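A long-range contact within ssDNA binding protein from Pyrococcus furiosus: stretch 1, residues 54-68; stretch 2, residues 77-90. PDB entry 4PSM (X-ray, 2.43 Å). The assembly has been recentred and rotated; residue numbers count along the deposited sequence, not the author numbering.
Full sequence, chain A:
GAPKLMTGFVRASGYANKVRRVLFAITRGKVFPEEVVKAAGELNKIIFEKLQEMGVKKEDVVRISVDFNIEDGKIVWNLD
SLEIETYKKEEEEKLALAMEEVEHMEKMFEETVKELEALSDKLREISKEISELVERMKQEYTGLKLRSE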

HETATM    1  N   MSE A  54     -15.144  29.867  37.827  1.00 50.69           N
HETATM    2  CA  MSE A  54     -14.963  29.000  38.985  1.00 50.76           C
HETATM    3  C   MSE A  54     -13.560  29.075  39.573  1.00 58.10           C
HETATM    4  O   MSE A  54     -13.258  28.390  40.546  1.00 56.23           O
HETATM    5  CB  MSE A  54     -15.278  27.556  38.614  1.00 63.16           C
HETATM    6  CG  MSE A  54     -16.749  27.233  38.576  1.00 77.20           C
HETATM    7 SE   MSE A  54     -17.059  25.567  37.622  1.00 75.57          SE
HETATM    8  CE  MSE A  54     -18.914  25.246  38.143  1.00290.16           C
ATOM      9  N   GLY A  55     -12.706  29.904  38.987  1.00 49.19           N
ATOM     10  CA  GLY A  55     -11.337  30.024  39.455  1.00 31.41           C
ATOM     11  C   GLY A  55     -10.533  28.748  39.251  1.00 64.84           C
ATOM     12  O   GLY A  55      -9.597  28.457  40.002  1.00 32.41           O
ATOM     13  N   VAL A  56     -10.890  27.976  38.229  1.00 46.59           N
ATOM     14  CA  VAL A  56     -10.166  26.745  37.931  1.00 47.04           C
ATOM     15  C   VAL A  56      -8.860  27.033  37.204  1.00 26.77           C
ATOM     16  O   VAL A  56      -8.835  27.758  36.213  1.00 50.72           O
ATOM     17  CB  VAL A  56     -11.010  25.769  37.108  1.00 40.48           C
ATOM     18  CG1 VAL A  56     -10.218  24.515  36.824  1.00 51.16           C
ATOM     19  CG2 VAL A  56     -12.286  25.425  37.851  1.00 42.68           C
ATOM     20  N   LYS A  57      -7.769  26.494  37.732  1.00 39.37           N
ATOM     21  CA  LYS A  57      -6.464  26.591  37.089  1.00 63.42           C
ATOM     22  C   LYS A  57      -6.286  25.416  36.130  1.00 66.72           C
ATOM     23  O   LYS A  57      -7.053  24.454  36.166  1.00 35.91           O
ATOM     24  CB  LYS A  57      -5.363  26.567  38.146  1.00 66.17           C
ATOM     25  CG  LYS A  57      -5.483  27.661  39.195  1.00 90.04           C
ATOM     26  CD  LYS A  57      -4.692  28.898  38.799  1.00127.56           C
ATOM     27  CE  LYS A  57      -3.202  28.594  38.731  1.00122.89           C
ATOM     28  NZ  LYS A  57      -2.406  29.763  38.265  1.00 86.26           N
ATOM     29  N   LYS A  58      -5.274  25.469  35.273  1.00 37.75           N
ATOM     30  CA  LYS A  58      -5.092  24.370  34.326  1.00 64.01           C
ATOM     31  C   LYS A  58      -4.448  23.144  34.980  1.00 51.76           C
ATOM     32  O   LYS A  58      -4.458  22.057  34.408  1.00 52.74           O
ATOM     33  CB  LYS A  58      -4.334  24.815  33.067  1.00 52.18           C
ATOM     34  CG  LYS A  58      -3.003  25.484  33.319  1.00 76.41           C
ATOM     35  CD  LYS A  58      -2.188  25.552  32.033  1.00115.33           C
ATOM     36  CE  LYS A  58      -0.958  26.442  32.178  1.00117.23           C
ATOM     37  NZ  LYS A  58      -0.086  26.044  33.318  1.00119.49           N
ATOM     38  N   GLU A  59      -3.905  23.333  36.186  1.00 53.28           N
ATOM     39  CA  GLU A  59      -3.329  22.244  36.983  1.00 66.67           C
ATOM     40  C   GLU A  59      -4.418  21.459  37.707  1.00 36.41           C
ATOM     41  O   GLU A  59      -4.224  20.309  38.088  1.00 44.90           O
ATOM     42  CB  GLU A  59      -2.334  22.779  38.026  1.00 40.04           C
ATOM     43  CG  GLU A  59      -1.074  23.406  37.448  1.00 95.20           C
ATOM     44  CD  GLU A  59      -1.345  24.707  36.717  1.00127.74           C
ATOM     45  OE1 GLU A  59      -1.899  25.641  37.339  1.00 80.02           O
ATOM     46  OE2 GLU A  59      -1.009  24.794  35.518  1.00168.77           O
ATOM     47  N   ASP A  60      -5.560  22.097  37.907  1.00 32.67           N
ATOM     48  CA  ASP A  60      -6.681  21.436  38.547  1.00 43.33           C
ATOM     49  C   ASP A  60      -7.210  20.313  37.671  1.00 53.41           C
ATOM     50  O   ASP A  60      -6.946  20.257  36.471  1.00 30.14           O
ATOM     51  CB  ASP A  60      -7.802  22.434  38.856  1.00 33.21           C
ATOM     52  CG  ASP A  60      -7.367  23.518  39.834  1.00 60.61           C
ATOM     53  OD1 ASP A  60      -6.565  23.225  40.750  1.00 30.79           O
ATOM     54  OD2 ASP A  60      -7.828  24.667  39.681  1.00 37.35           O
ATOM     55  N   VAL A  61      -7.965  19.419  38.288  1.00 31.73           N
ATOM     56  CA  VAL A  61      -8.586  18.327  37.577  1.00 43.61           C
ATOM     57  C   VAL A  61     -10.094  18.502  37.613  1.00 38.43           C
ATOM     58  O   VAL A  61     -10.668  18.856  38.635  1.00 37.67           O
ATOM     59  CB  VAL A  61      -8.183  16.971  38.178  1.00 34.18           C
ATOM     60  CG1 VAL A  61      -9.060  15.860  37.633  1.00 41.02           C
ATOM     61  CG2 VAL A  61      -6.706  16.699  37.901  1.00 22.54           C
ATOM     62  N   VAL A  62     -10.729  18.261  36.477  1.00 44.58           N
ATOM     63  CA  VAL A  62     -12.167  18.390  36.373  1.00 30.63           C
ATOM     64  C   VAL A  62     -12.782  17.083  35.885  1.00 47.40           C
ATOM     65  O   VAL A  62     -12.093  16.222  35.339  1.00 40.76           O
ATOM     66  CB  VAL A  62     -12.548  19.523  35.397  1.00 60.27           C
ATOM     67  CG1 VAL A  62     -11.858  20.816  35.795  1.00 35.60           C
ATOM     68  CG2 VAL A  62     -12.174  19.143  33.963  1.00 37.45           C
ATOM     69  N   ARG A  63     -14.079  16.936  36.119  1.00 35.78           N
ATOM     70  CA  ARG A  63     -14.882  15.930  35.447  1.00 35.34           C
ATOM     71  C   ARG A  63     -16.048  16.654  34.808  1.00 34.46           C
ATOM     72  O   ARG A  63     -16.698  17.474  35.449  1.00 39.68           O
ATOM     73  CB  ARG A  63     -15.404  14.884  36.421  1.00 23.10           C
ATOM     74  CG  ARG A  63     -14.331  14.037  37.058  1.00 53.76           C
ATOM     75  CD  ARG A  63     -14.946  13.080  38.060  1.00 67.64           C
ATOM     76  NE  ARG A  63     -15.857  12.134  37.423  1.00 68.76           N
ATOM     77  CZ  ARG A  63     -15.476  10.968  36.913  1.00 63.68           C
ATOM     78  NH1 ARG A  63     -14.200  10.605  36.963  1.00 53.77           N
ATOM     79  NH2 ARG A  63     -16.365  10.165  36.351  1.00 66.52           N
ATOM     80  N   ILE A  64     -16.313  16.348  33.545  1.00 34.95           N
ATOM     81  CA  ILE A  64     -17.394  17.000  32.823  1.00 21.91           C
ATOM     82  C   ILE A  64     -18.442  15.995  32.367  1.00 37.14           C
ATOM     83  O   ILE A  64     -18.124  14.945  31.808  1.00 49.41           O
ATOM     84  CB  ILE A  64     -16.865  17.797  31.613  1.00 48.25           C
ATOM     85  CG1 ILE A  64     -15.959  18.932  32.097  1.00 35.60           C
ATOM     86  CG2 ILE A  64     -18.027  18.328  30.772  1.00 39.63           C
ATOM     87  CD1 ILE A  64     -15.319  19.726  30.991  1.00 52.23           C
ATOM     88  N   SER A  65     -19.695  16.328  32.624  1.00 28.40           N
ATOM     89  CA  SER A  65     -20.816  15.512  32.204  1.00 47.37           C
ATOM     90  C   SER A  65     -21.840  16.416  31.533  1.00 47.55           C
ATOM     91  O   SER A  65     -22.027  17.568  31.916  1.00 40.98           O
ATOM     92  CB  SER A  65     -21.449  14.805  33.401  1.00 51.87           C
ATOM     93  OG  SER A  65     -20.466  14.162  34.192  1.00 81.05           O
ATOM     94  N   VAL A  66     -22.502  15.895  30.517  1.00 40.41           N
ATOM     95  CA  VAL A  66     -23.532  16.663  29.848  1.00 52.81           C
ATOM     96  C   VAL A  66     -24.356  15.751  28.962  1.00 38.76           C
ATOM     97  O   VAL A  66     -23.817  14.957  28.191  1.00 49.09           O
ATOM     98  CB  VAL A  66     -22.940  17.825  29.022  1.00 51.78           C
ATOM     99  CG1 VAL A  66     -22.095  17.291  27.879  1.00 43.26           C
ATOM    100  CG2 VAL A  66     -24.052  18.729  28.502  1.00 59.03           C
ATOM    101  N   ASP A  67     -25.670  15.850  29.108  1.00 54.64           N
ATOM    102  CA  ASP A  67     -26.581  15.131  28.242  1.00 62.84           C
ATOM    103  C   ASP A  67     -26.790  15.944  26.980  1.00 54.75           C
ATOM    104  O   ASP A  67     -26.686  17.179  26.989  1.00 33.26           O
ATOM    105  CB  ASP A  67     -27.913  14.868  28.944  1.00 80.70           C
ATOM    106  CG  ASP A  67     -27.809  13.779  29.992  1.00133.08           C
ATOM    107  OD1 ASP A  67     -28.093  12.608  29.662  1.00178.77           O
ATOM    108  OD2 ASP A  67     -27.439  14.093  31.141  1.00110.50           O
ATOM    109  N   PHE A  68     -27.055  15.242  25.887  1.00 45.06           N
ATOM    110  CA  PHE A  68     -27.284  15.881  24.606  1.00 54.18           C
ATOM    111  C   PHE A  68     -28.158  14.964  23.775  1.00 73.08           C
ATOM    112  O   PHE A  68     -28.319  13.785  24.087  1.00 48.87           O
ATOM    113  CB  PHE A  68     -25.957  16.135  23.889  1.00 39.59           C
ATOM    114  CG  PHE A  68     -25.281  14.879  23.414  1.00 79.02           C
ATOM    115  CD1 PHE A  68     -25.415  14.455  22.101  1.00 58.55           C
ATOM    116  CD2 PHE A  68     -24.520  14.114  24.286  1.00 63.50           C
ATOM    117  CE1 PHE A  68     -24.800  13.293  21.662  1.00 58.63           C
ATOM    118  CE2 PHE A  68     -23.902  12.952  23.854  1.00 74.30           C
ATOM    119  CZ  PHE A  68     -24.041  12.543  22.538  1.00 64.07           C
ATOM    120  N   TRP A  77     -27.029  20.283  22.573  1.00 42.46           N
ATOM    121  CA  TRP A  77     -26.647  20.171  23.965  1.00 61.46           C
ATOM    122  C   TRP A  77     -27.834  20.525  24.841  1.00 62.05           C
ATOM    123  O   TRP A  77     -28.688  21.321  24.455  1.00 67.94           O
ATOM    124  CB  TRP A  77     -25.469  21.092  24.285  1.00 39.26           C
ATOM    125  CG  TRP A  77     -24.210  20.760  23.537  1.00 60.00           C
ATOM    126  CD1 TRP A  77     -23.589  21.527  22.595  1.00 30.87           C
ATOM    127  CD2 TRP A  77     -23.417  19.572  23.675  1.00 43.59           C
ATOM    128  NE1 TRP A  77     -22.454  20.894  22.138  1.00 42.36           N
ATOM    129  CE2 TRP A  77     -22.328  19.692  22.783  1.00 55.88           C
ATOM    130  CE3 TRP A  77     -23.521  18.419  24.465  1.00 38.99           C
ATOM    131  CZ2 TRP A  77     -21.350  18.707  22.662  1.00 33.15           C
ATOM    132  CZ3 TRP A  77     -22.554  17.438  24.338  1.00 35.15           C
ATOM    133  CH2 TRP A  77     -21.481  17.588  23.441  1.00 45.61           C
ATOM    134  N   ASN A  78     -27.895  19.900  26.009  1.00 57.88           N
ATOM    135  CA  ASN A  78     -28.808  20.314  27.062  1.00 42.27           C
ATOM    136  C   ASN A  78     -27.986  20.979  28.158  1.00 72.84           C
ATOM    137  O   ASN A  78     -27.533  20.322  29.098  1.00 38.76           O
ATOM    138  CB  ASN A  78     -29.569  19.113  27.615  1.00 37.08           C
ATOM    139  CG  ASN A  78     -30.493  19.486  28.757  1.00 86.98           C
ATOM    140  OD1 ASN A  78     -30.788  20.662  28.980  1.00 91.74           O
ATOM    141  ND2 ASN A  78     -30.958  18.481  29.489  1.00 66.71           N
ATOM    142  N   LEU A  79     -27.776  22.281  28.014  1.00 51.08           N
ATOM    143  CA  LEU A  79     -26.894  23.027  28.900  1.00 51.88           C
ATOM    144  C   LEU A  79     -27.292  22.902  30.369  1.00 57.24           C
ATOM    145  O   LEU A  79     -26.462  23.060  31.265  1.00 79.09           O
ATOM    146  CB  LEU A  79     -26.864  24.493  28.476  1.00 44.83           C
ATOM    147  CG  LEU A  79     -25.845  24.879  27.395  1.00 71.89           C
ATOM    148  CD1 LEU A  79     -25.034  23.720  26.808  1.00 71.63           C
ATOM    149  CD2 LEU A  79     -26.329  25.890  26.345  1.00 80.47           C
ATOM    150  N   ASP A  80     -28.564  22.612  30.609  1.00 58.23           N
ATOM    151  CA  ASP A  80     -29.060  22.429  31.964  1.00 71.54           C
ATOM    152  C   ASP A  80     -28.370  21.245  32.633  1.00 65.29           C
ATOM    153  O   ASP A  80     -28.036  21.297  33.813  1.00 60.69           O
ATOM    154  CB  ASP A  80     -30.575  22.218  31.953  1.00113.49           C
ATOM    155  CG  ASP A  80     -31.314  23.326  31.223  1.00142.70           C
ATOM    156  OD1 ASP A  80     -31.733  24.299  31.886  1.00111.39           O
ATOM    157  OD2 ASP A  80     -31.473  23.220  29.986  1.00146.27           O
ATOM    158  N   SER A  81     -28.154  20.182  31.864  1.00 59.29           N
ATOM    159  CA  SER A  81     -27.589  18.938  32.388  1.00 39.78           C
ATOM    160  C   SER A  81     -26.077  18.995  32.636  1.00 48.46           C
ATOM    161  O   SER A  81     -25.505  18.058  33.190  1.00 37.53           O
ATOM    162  CB  SER A  81     -27.903  17.778  31.435  1.00 66.70           C
ATOM    163  OG  SER A  81     -27.286  17.973  30.166  1.00 36.71           O
ATOM    164  N   LEU A  82     -25.432  20.084  32.227  1.00 47.65           N
ATOM    165  CA  LEU A  82     -23.978  20.190  32.335  1.00 47.20           C
ATOM    166  C   LEU A  82     -23.499  20.247  33.776  1.00 64.93           C
ATOM    167  O   LEU A  82     -23.919  21.105  34.554  1.00 44.19           O
ATOM    168  CB  LEU A  82     -23.451  21.415  31.595  1.00 34.36           C
ATOM    169  CG  LEU A  82     -21.944  21.595  31.751  1.00 32.31           C
ATOM    170  CD1 LEU A  82     -21.200  20.469  31.044  1.00 32.40           C
ATOM    171  CD2 LEU A  82     -21.492  22.956  31.250  1.00 40.98           C
ATOM    172  N   GLU A  83     -22.604  19.329  34.116  1.00 77.42           N
ATOM    173  CA  GLU A  83     -21.989  19.301  35.431  1.00 42.46           C
ATOM    174  C   GLU A  83     -20.476  19.383  35.291  1.00 47.64           C
ATOM    175  O   GLU A  83     -19.871  18.676  34.489  1.00 50.73           O
ATOM    176  CB  GLU A  83     -22.388  18.034  36.189  1.00 62.30           C
ATOM    177  CG  GLU A  83     -23.558  17.284  35.568  1.00125.17           C
ATOM    178  CD  GLU A  83     -24.201  16.300  36.528  1.00139.19           C
ATOM    179  OE1 GLU A  83     -24.096  15.077  36.294  1.00127.49           O
ATOM    180  OE2 GLU A  83     -24.819  16.754  37.514  1.00138.35           O
ATOM    181  N   ILE A  84     -19.872  20.274  36.061  1.00 49.77           N
ATOM    182  CA  ILE A  84     -18.428  20.393  36.095  1.00 45.61           C
ATOM    183  C   ILE A  84     -17.927  20.172  37.522  1.00 68.53           C
ATOM    184  O   ILE A  84     -17.943  21.087  38.343  1.00 61.85           O
ATOM    185  CB  ILE A  84     -17.955  21.775  35.609  1.00 38.86           C
ATOM    186  CG1 ILE A  84     -18.533  22.093  34.232  1.00 34.72           C
ATOM    187  CG2 ILE A  84     -16.435  21.836  35.584  1.00 33.17           C
ATOM    188  CD1 ILE A  84     -18.120  23.448  33.707  1.00 54.93           C
ATOM    189  N   GLU A  85     -17.505  18.947  37.816  1.00 41.74           N
ATOM    190  CA  GLU A  85     -16.840  18.649  39.072  1.00 37.30           C
ATOM    191  C   GLU A  85     -15.400  19.117  38.990  1.00 50.54           C
ATOM    192  O   GLU A  85     -14.712  18.874  38.001  1.00 44.56           O
ATOM    193  CB  GLU A  85     -16.895  17.155  39.360  1.00 32.53           C
ATOM    194  CG  GLU A  85     -18.309  16.605  39.474  1.00 64.19           C
ATOM    195  CD  GLU A  85     -18.337  15.095  39.602  1.00133.75           C
ATOM    196  OE1 GLU A  85     -17.255  14.475  39.547  1.00157.70           O
ATOM    197  OE2 GLU A  85     -19.438  14.527  39.756  1.00156.27           O
ATOM    198  N   THR A  86     -14.945  19.800  40.031  1.00 35.31           N
ATOM    199  CA  THR A  86     -13.590  20.336  40.045  1.00 47.46           C
ATOM    200  C   THR A  86     -12.769  19.740  41.183  1.00 26.79           C
ATOM    201  O   THR A  86     -13.304  19.384  42.225  1.00 52.13           O
ATOM    202  CB  THR A  86     -13.596  21.870  40.145  1.00 41.34           C
ATOM    203  OG1 THR A  86     -12.294  22.329  40.523  1.00 79.03           O
ATOM    204  CG2 THR A  86     -14.608  22.330  41.183  1.00 92.82           C
ATOM    205  N   TYR A  87     -11.467  19.625  40.972  1.00 54.92           N
ATOM    206  CA  TYR A  87     -10.581  19.067  41.982  1.00 39.81           C
ATOM    207  C   TYR A  87      -9.283  19.851  42.016  1.00 67.80           C
ATOM    208  O   TYR A  87      -8.452  19.713  41.123  1.00 30.63           O
ATOM    209  CB  TYR A  87     -10.311  17.596  41.691  1.00 29.88           C
ATOM    210  CG  TYR A  87     -11.578  16.786  41.592  1.00 59.18           C
ATOM    211  CD1 TYR A  87     -12.109  16.155  42.705  1.00 46.19           C
ATOM    212  CD2 TYR A  87     -12.258  16.671  40.385  1.00 38.22           C
ATOM    213  CE1 TYR A  87     -13.276  15.419  42.620  1.00 47.80           C
ATOM    214  CE2 TYR A  87     -13.428  15.938  40.292  1.00 43.52           C
ATOM    215  CZ  TYR A  87     -13.929  15.316  41.417  1.00 46.86           C
ATOM    216  OH  TYR A  87     -15.090  14.586  41.341  1.00 67.74           O
ATOM    217  N   LYS A  88      -9.122  20.679  43.047  1.00 46.38           N
ATOM    218  CA  LYS A  88      -7.964  21.555  43.149  1.00 37.46           C
ATOM    219  C   LYS A  88      -6.691  20.754  43.356  1.00 51.17           C
ATOM    220  O   LYS A  88      -6.659  19.827  44.163  1.00 47.31           O
ATOM    221  CB  LYS A  88      -8.152  22.553  44.284  1.00 37.17           C
ATOM    222  CG  LYS A  88      -9.486  23.273  44.239  1.00 61.73           C
ATOM    223  CD  LYS A  88      -9.607  24.147  43.001  1.00 40.48           C
ATOM    224  CE  LYS A  88      -8.507  25.199  42.952  1.00 27.95           C
ATOM    225  NZ  LYS A  88      -8.741  26.243  41.896  1.00 36.88           N
ATOM    226  N   LYS A  89      -5.650  21.107  42.608  1.00 45.36           N
ATOM    227  CA  LYS A  89      -4.366  20.429  42.705  1.00 47.71           C
ATOM    228  C   LYS A  89      -3.905  20.299  44.161  1.00 46.79           C
ATOM    229  O   LYS A  89      -3.475  19.230  44.592  1.00 59.69           O
ATOM    230  CB  LYS A  89      -3.309  21.177  41.888  1.00 27.46           C
ATOM    231  CG  LYS A  89      -1.909  20.583  42.007  1.00 49.20           C
ATOM    232  CD  LYS A  89      -0.859  21.516  41.438  1.00 81.09           C
ATOM    233  CE  LYS A  89       0.536  20.935  41.589  1.00 96.30           C
ATOM    234  NZ  LYS A  89       1.581  21.827  41.008  1.00110.56           N
ATOM    235  N   GLU A  90      -4.002  21.395  44.910  1.00 44.33           N
ATOM    236  CA  GLU A  90      -3.516  21.437  46.290  1.00 68.99           C
ATOM    237  C   GLU A  90      -4.291  20.509  47.227  1.00 36.10           C
ATOM    238  O   GLU A  90      -3.776  20.088  48.260  1.00 46.66           O
ATOM    239  CB  GLU A  90      -3.536  22.874  46.820  1.00 74.48           C
ATOM    240  CG  GLU A  90      -2.204  23.350  47.367  1.00 94.29           C
ATOM    241  CD  GLU A  90      -1.827  24.725  46.851  1.00139.32           C
ATOM    242  OE1 GLU A  90      -2.217  25.062  45.714  1.00160.41           O
ATOM    243  OE2 GLU A  90      -1.142  25.470  47.584  1.00136.72           O
TER

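Residues 61-68 form a strand that runs antiparallel to strand 83-87 of the second stretch, their directions 166° apart, and the contact buries 1180 Å² summed over both sides. At the start of stretch 2, Trp77 sits opposite Phe68 in a non-hydrogen-bonded pair. The Trp77 ring reaches back over stretch 1, with CE3 3.4 Å from Phe68 CB and CZ3 3.6 Å from Val66 CG1; the two aromatic rings meet obliquely, planes at 61°. Asn78 N then donates to Asp67 O (3.1 Å).

Here the regular ladder is interrupted. Residues 79-81 take helical backbone angles, and the chain turns so that a serine side chain replaces a backbone acceptor: Asp67 N donates to Ser81 OG (2.9 Å), while Ser81 OG itself donates to Asn78 O (2.6 Å). Leu82 follows, its CD1 lying 3.8 Å from both Val66 CB and Ile64 CG2, and its CA makes a CA-H...O contact with Ser65 O (3.3 Å).

From Glu83 the pairing is regular. Glu83 N donates to Ser65 O (2.9 Å) and Ser65 N returns a bond to Glu83 O (3.0 Å). Ile84 faces Ile64 without backbone hydrogen bonds, its CA instead approaching Arg63 O at 3.5 Å; its CG2 lies 4.3 Å from SE of the selenomethionine Met54. At Glu85 the reciprocal bonds resume, Arg63 N to Glu85 O (2.8 Å) and Glu85 N to Arg63 O (2.9 Å). The side chains of this pair share a face of the sheet, allowing opposite charges to meet: Arg63 NE and Glu85 OE1 form a salt bridge at 3.5 Å. The same carboxylate oxygen, Glu85 OE1, accepts a hydrogen bond from Tyr87 OH (2.8 Å).

Thr86, paired with Val62, points to the other face, with OG1 4.1 Å from Val56 CG2. Tyr87 closes the ladder: Val61 N donates to Tyr87 O almost linearly (2.9 Å, 177°), whereas the return bond from Tyr87 N to Val61 O, though short at 2.6 Å, is weak because its angle is only 126°.

Beyond the strand, Asp60 holds both following residues. Lys88 curls its side chain back through three m rotamers to place NZ 2.9 Å from Asp60 OD2 in a salt bridge, and Lys89 N donates to Asp60 OD1 (3.0 Å). Asp60 OD2 also accepts from Lys57 N (2.7 Å), so one carboxylate ties its own loop to stretch 2. The aliphatic part of Lys89 packs alongside, CD 3.9 Å from Glu59 CB.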